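Local structure of probable thiamine pyrophosphokinase (Staphylococcus saprophyticus, 3L8M) at residues 1-13 with 88-101. The protein probably transfers a pyrophosphate group from ATP to thiamine, making thiamine diphosphate. Numbering follows the deposited sequence.
Sequences MKANLLCGNRNLP and RGYRNIDVYGATGG. With NA (sodium ion), chain C.
M1, a selenomethionine, bends around one face of the Y90 ring. Its CB lies 3.8 Å from G89 O. CG, anti to the backbone N (chi1 -171°), passes 3.4 Å from Y90 CD1. SE stands over the same face in a Met-aromatic contact. The turn at chi3 (80°) brings CE over the ring centre, 3.4 Å from the centroid of Y90. A3 CB packs on the opposite face, nearer the rim, so the phenol is sandwiched.

Beyond Y90, strands 2-6 and 92-96 pair in parallel. A3 N bonds N92 O at 2.9 Å, and A3 O accepts from D94 N. L5 repeats the pattern, with its N to D94 O and its O from Y96 N.

K2, N4, D94 and Y96 share one face, where a water joins K2 NZ, N4 OD1, D94 OD2 and Y96 OH. E23 takes a salt bridge from K2 NZ and a hydrogen bond from N4 ND2. D94 OD1 binds sodium at 2.9 Å, with N124 O as a second ligand. Past the strands, N11 ND2 donates to T99 OG1 (3.0 Å), which also bonds D129.

The two strands are central in the mixed sheet, between strands 24-28 and 124-128. L5 and V95 face helix 77-87, which leads into strand 92-96.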
loop_
_atom_site.group_PDB
_atom_site.type_symbol
_atom_site.label_atom_id
_atom_site.label_comp_id
_atom_site.label_asym_id
_atom_site.label_seq_id
_atom_site.Cartn_x
_atom_site.Cartn_y
_atom_site.Cartn_z
HETATM N N MSE A 1 2.969 -5.804 12.009
HETATM C CA MSE A 1 2.035 -4.709 11.630
HETATM C C MSE A 1 2.149 -3.625 12.693
HETATM O O MSE A 1 2.072 -3.916 13.883
HETATM C CB MSE A 1 0.604 -5.247 11.548
HETATM C CG MSE A 1 -0.396 -4.263 10.969
HETATM SE SE MSE A 1 -2.001 -5.131 10.343
HETATM C CE MSE A 1 -2.900 -5.349 12.028
ATOM N N LYS A 2 2.337 -2.382 12.253
ATOM C CA LYS A 2 2.508 -1.248 13.153
ATOM C C LYS A 2 1.338 -0.259 13.220
ATOM O O LYS A 2 0.787 0.147 12.192
ATOM C CB LYS A 2 3.775 -0.492 12.752
ATOM C CG LYS A 2 4.108 0.710 13.621
ATOM C CD LYS A 2 5.120 1.589 12.896
ATOM C CE LYS A 2 5.433 2.868 13.654
ATOM N NZ LYS A 2 6.145 3.825 12.767
ATOM N N ALA A 3 0.969 0.143 14.432
ATOM C CA ALA A 3 -0.119 1.103 14.584
ATOM C C ALA A 3 0.301 2.312 15.426
ATOM O O ALA A 3 0.981 2.171 16.443
ATOM C CB ALA A 3 -1.341 0.429 15.206
ATOM N N ASN A 4 -0.097 3.499 14.975
ATOM C CA ASN A 4 0.201 4.745 15.676
ATOM C C ASN A 4 -1.104 5.276 16.237
ATOM O O ASN A 4 -2.101 5.337 15.523
ATOM C CB ASN A 4 0.762 5.801 14.724
ATOM C CG ASN A 4 2.063 5.391 14.102
ATOM O OD1 ASN A 4 3.050 5.143 14.801
ATOM N ND2 ASN A 4 2.082 5.313 12.774
ATOM N N LEU A 5 -1.101 5.652 17.509
ATOM C CA LEU A 5 -2.296 6.203 18.137
ATOM C C LEU A 5 -2.085 7.671 18.450
ATOM O O LEU A 5 -1.016 8.069 18.914
ATOM C CB LEU A 5 -2.633 5.468 19.444
ATOM C CG LEU A 5 -3.434 4.164 19.329
ATOM C CD1 LEU A 5 -2.607 3.104 18.611
ATOM C CD2 LEU A 5 -3.852 3.693 20.723
ATOM N N LEU A 6 -3.097 8.483 18.175
ATOM C CA LEU A 6 -3.008 9.889 18.501
ATOM C C LEU A 6 -4.074 10.187 19.561
ATOM O O LEU A 6 -5.257 9.943 19.334
ATOM C CB LEU A 6 -3.231 10.746 17.259
ATOM C CG LEU A 6 -2.995 12.245 17.469
ATOM C CD1 LEU A 6 -1.593 12.461 18.031
ATOM C CD2 LEU A 6 -3.173 12.994 16.143
ATOM N N CYS A 7 -3.644 10.689 20.719
ATOM C CA CYS A 7 -4.562 11.032 21.813
ATOM C C CYS A 7 -4.807 12.529 21.942
ATOM O O CYS A 7 -5.636 12.944 22.738
ATOM C CB CYS A 7 -4.022 10.563 23.158
ATOM S SG CYS A 7 -3.595 8.846 23.258
ATOM N N GLY A 8 -4.081 13.334 21.171
ATOM C CA GLY A 8 -4.238 14.774 21.251
ATOM C C GLY A 8 -3.075 15.488 20.587
ATOM O O GLY A 8 -2.269 14.837 19.924
ATOM N N ASN A 9 -2.964 16.806 20.772
ATOM C CA ASN A 9 -1.893 17.569 20.129
ATOM C C ASN A 9 -0.784 18.146 21.019
ATOM O O ASN A 9 -0.063 19.056 20.598
ATOM C CB ASN A 9 -2.510 18.699 19.291
ATOM C CG ASN A 9 -3.219 19.737 20.139
ATOM O OD1 ASN A 9 -3.728 19.434 21.222
ATOM N ND2 ASN A 9 -3.271 20.969 19.645
ATOM N N ARG A 10 -0.630 17.623 22.233
ATOM C CA ARG A 10 0.416 18.114 23.139
ATOM C C ARG A 10 1.747 17.369 23.008
ATOM O O ARG A 10 1.781 16.140 22.995
ATOM C CB ARG A 10 -0.034 18.012 24.597
ATOM C CG ARG A 10 -1.054 19.036 25.039
ATOM C CD ARG A 10 -1.515 18.733 26.460
ATOM N NE ARG A 10 -2.613 19.601 26.859
ATOM C CZ ARG A 10 -2.474 20.889 27.153
ATOM N NH1 ARG A 10 -1.275 21.458 27.104
ATOM N NH2 ARG A 10 -3.540 21.615 27.463
ATOM N N ASN A 11 2.831 18.138 22.916
ATOM C CA ASN A 11 4.194 17.618 22.823
ATOM C C ASN A 11 4.444 16.634 21.680
ATOM O O ASN A 11 5.362 15.816 21.744
ATOM C CB ASN A 11 4.583 16.965 24.154
ATOM C CG ASN A 11 4.374 17.886 25.337
ATOM O OD1 ASN A 11 4.704 19.071 25.280
ATOM N ND2 ASN A 11 3.831 17.349 26.419
ATOM N N LEU A 12 3.638 16.718 20.631
ATOM C CA LEU A 12 3.807 15.813 19.500
ATOM C C LEU A 12 5.098 16.099 18.763
ATOM O O LEU A 12 5.483 17.262 18.612
ATOM C CB LEU A 12 2.654 15.962 18.513
ATOM C CG LEU A 12 1.277 15.601 19.053
ATOM C CD1 LEU A 12 0.303 15.542 17.889
ATOM C CD2 LEU A 12 1.340 14.255 19.769
ATOM N N PRO A 13 5.802 15.043 18.317
ATOM C CA PRO A 13 7.048 15.293 17.585
ATOM C C PRO A 13 6.636 16.106 16.359
ATOM O O PRO A 13 5.624 15.804 15.715
ATOM C CB PRO A 13 7.523 13.885 17.236
ATOM C CG PRO A 13 7.034 13.066 18.423
ATOM C CD PRO A 13 5.632 13.609 18.616
ATOM N N ARG A 88 -6.617 -6.762 16.398
ATOM C CA ARG A 88 -6.513 -6.758 14.938
ATOM C C ARG A 88 -5.134 -7.213 14.443
ATOM O O ARG A 88 -4.850 -7.183 13.245
ATOM C CB ARG A 88 -6.840 -5.357 14.398
ATOM C CG ARG A 88 -8.312 -4.937 14.591
ATOM C CD ARG A 88 -8.522 -3.435 14.360
ATOM N NE ARG A 88 -9.932 -3.049 14.310
ATOM C CZ ARG A 88 -10.793 -3.166 15.321
ATOM N NH1 ARG A 88 -10.399 -3.665 16.484
ATOM N NH2 ARG A 88 -12.056 -2.777 15.175
ATOM N N GLY A 89 -4.270 -7.625 15.363
ATOM C CA GLY A 89 -2.956 -8.102 14.957
ATOM C C GLY A 89 -1.825 -7.087 14.923
ATOM O O GLY A 89 -0.754 -7.375 14.394
ATOM N N TYR A 90 -2.048 -5.901 15.473
ATOM C CA TYR A 90 -0.995 -4.889 15.505
ATOM C C TYR A 90 -0.012 -5.297 16.605
ATOM O O TYR A 90 -0.402 -5.466 17.759
ATOM C CB TYR A 90 -1.606 -3.511 15.800
ATOM C CG TYR A 90 -2.344 -2.894 14.616
ATOM C CD1 TYR A 90 -1.645 -2.344 13.548
ATOM C CD2 TYR A 90 -3.740 -2.862 14.572
ATOM C CE1 TYR A 90 -2.309 -1.772 12.464
ATOM C CE2 TYR A 90 -4.418 -2.298 13.485
ATOM C CZ TYR A 90 -3.691 -1.753 12.437
ATOM O OH TYR A 90 -4.344 -1.199 11.361
ATOM N N ARG A 91 1.257 -5.463 16.248
ATOM C CA ARG A 91 2.268 -5.891 17.211
ATOM C C ARG A 91 3.140 -4.772 17.772
ATOM O O ARG A 91 3.632 -4.867 18.896
ATOM C CB ARG A 91 3.177 -6.945 16.582
ATOM C CG ARG A 91 4.000 -7.710 17.594
ATOM C CD ARG A 91 3.441 -9.108 17.820
ATOM N NE ARG A 91 3.835 -10.031 16.758
ATOM C CZ ARG A 91 5.097 -10.357 16.485
ATOM N NH1 ARG A 91 6.087 -9.834 17.195
ATOM N NH2 ARG A 91 5.372 -11.213 15.507
ATOM N N ASN A 92 3.360 -3.733 16.972
ATOM C CA ASN A 92 4.168 -2.596 17.395
ATOM C C ASN A 92 3.223 -1.419 17.486
ATOM O O ASN A 92 2.638 -1.023 16.482
ATOM C CB ASN A 92 5.271 -2.304 16.372
ATOM C CG ASN A 92 6.280 -3.434 16.265
ATOM O OD1 ASN A 92 6.937 -3.795 17.245
ATOM N ND2 ASN A 92 6.406 -4.001 15.072
ATOM N N ILE A 93 3.062 -0.873 18.689
ATOM C CA ILE A 93 2.165 0.254 18.909
ATOM C C ILE A 93 2.889 1.480 19.451
ATOM O O ILE A 93 3.572 1.404 20.468
ATOM C CB ILE A 93 1.035 -0.109 19.908
ATOM C CG1 ILE A 93 0.439 -1.483 19.567
ATOM C CG2 ILE A 93 -0.043 0.964 19.883
ATOM C CD1 ILE A 93 0.054 -1.646 18.133
ATOM N N ASP A 94 2.737 2.606 18.761
ATOM C CA ASP A 94 3.342 3.865 19.184
ATOM C C ASP A 94 2.222 4.812 19.580
ATOM O O ASP A 94 1.386 5.175 18.746
ATOM C CB ASP A 94 4.154 4.502 18.048
ATOM C CG ASP A 94 5.431 3.749 17.753
ATOM O OD1 ASP A 94 5.732 2.802 18.509
ATOM O OD2 ASP A 94 6.131 4.110 16.780
ATOM N N VAL A 95 2.199 5.200 20.851
ATOM C CA VAL A 95 1.176 6.115 21.334
ATOM C C VAL A 95 1.761 7.524 21.421
ATOM O O VAL A 95 2.752 7.768 22.116
ATOM C CB VAL A 95 0.634 5.674 22.723
ATOM C CG1 VAL A 95 -0.436 6.650 23.202
ATOM C CG2 VAL A 95 0.053 4.253 22.628
ATOM N N TYR A 96 1.140 8.447 20.703
ATOM C CA TYR A 96 1.573 9.835 20.680
ATOM C C TYR A 96 0.460 10.629 21.322
ATOM O O TYR A 96 -0.690 10.181 21.326
ATOM C CB TYR A 96 1.731 10.310 19.230
ATOM C CG TYR A 96 2.849 9.648 18.470
ATOM C CD1 TYR A 96 4.124 10.213 18.443
ATOM C CD2 TYR A 96 2.632 8.467 17.764
ATOM C CE1 TYR A 96 5.158 9.624 17.726
ATOM C CE2 TYR A 96 3.660 7.865 17.040
ATOM C CZ TYR A 96 4.922 8.454 17.026
ATOM O OH TYR A 96 5.937 7.894 16.290
ATOM N N GLY A 97 0.797 11.805 21.848
ATOM C CA GLY A 97 -0.206 12.665 22.449
ATOM C C GLY A 97 -0.641 12.353 23.867
ATOM O O GLY A 97 -1.558 12.999 24.375
ATOM N N ALA A 98 0.014 11.393 24.519
ATOM C CA ALA A 98 -0.365 11.020 25.877
ATOM C C ALA A 98 0.391 11.707 27.027
ATOM O O ALA A 98 0.216 11.305 28.182
ATOM C CB ALA A 98 -0.269 9.493 26.040
ATOM N N THR A 99 1.217 12.718 26.732
ATOM C CA THR A 99 1.971 13.429 27.779
ATOM C C THR A 99 1.523 14.887 27.900
ATOM O O THR A 99 0.849 15.413 27.016
ATOM C CB THR A 99 3.520 13.413 27.526
ATOM O OG1 THR A 99 3.864 14.367 26.514
ATOM C CG2 THR A 99 3.992 12.034 27.074
ATOM N N GLY A 100 1.900 15.534 29.002
ATOM C CA GLY A 100 1.521 16.919 29.237
ATOM C C GLY A 100 0.103 17.046 29.783
ATOM O O GLY A 100 -0.569 16.039 30.004
ATOM N N GLY A 101 -0.347 18.280 30.013
ATOM C CA GLY A 101 -1.706 18.507 30.508
ATOM C C GLY A 101 -2.061 17.824 31.822
ATOM O O GLY A 101 -1.314 17.921 32.792
HETATM NA NA NA C . 6.518 0.245 19.492
HETATM O O HOH W 1 5.365 -3.971 12.501
HETATM O O HOH W 2 5.648 5.738 14.753
HETATM O O HOH W 3 2.307 13.838 23.983
#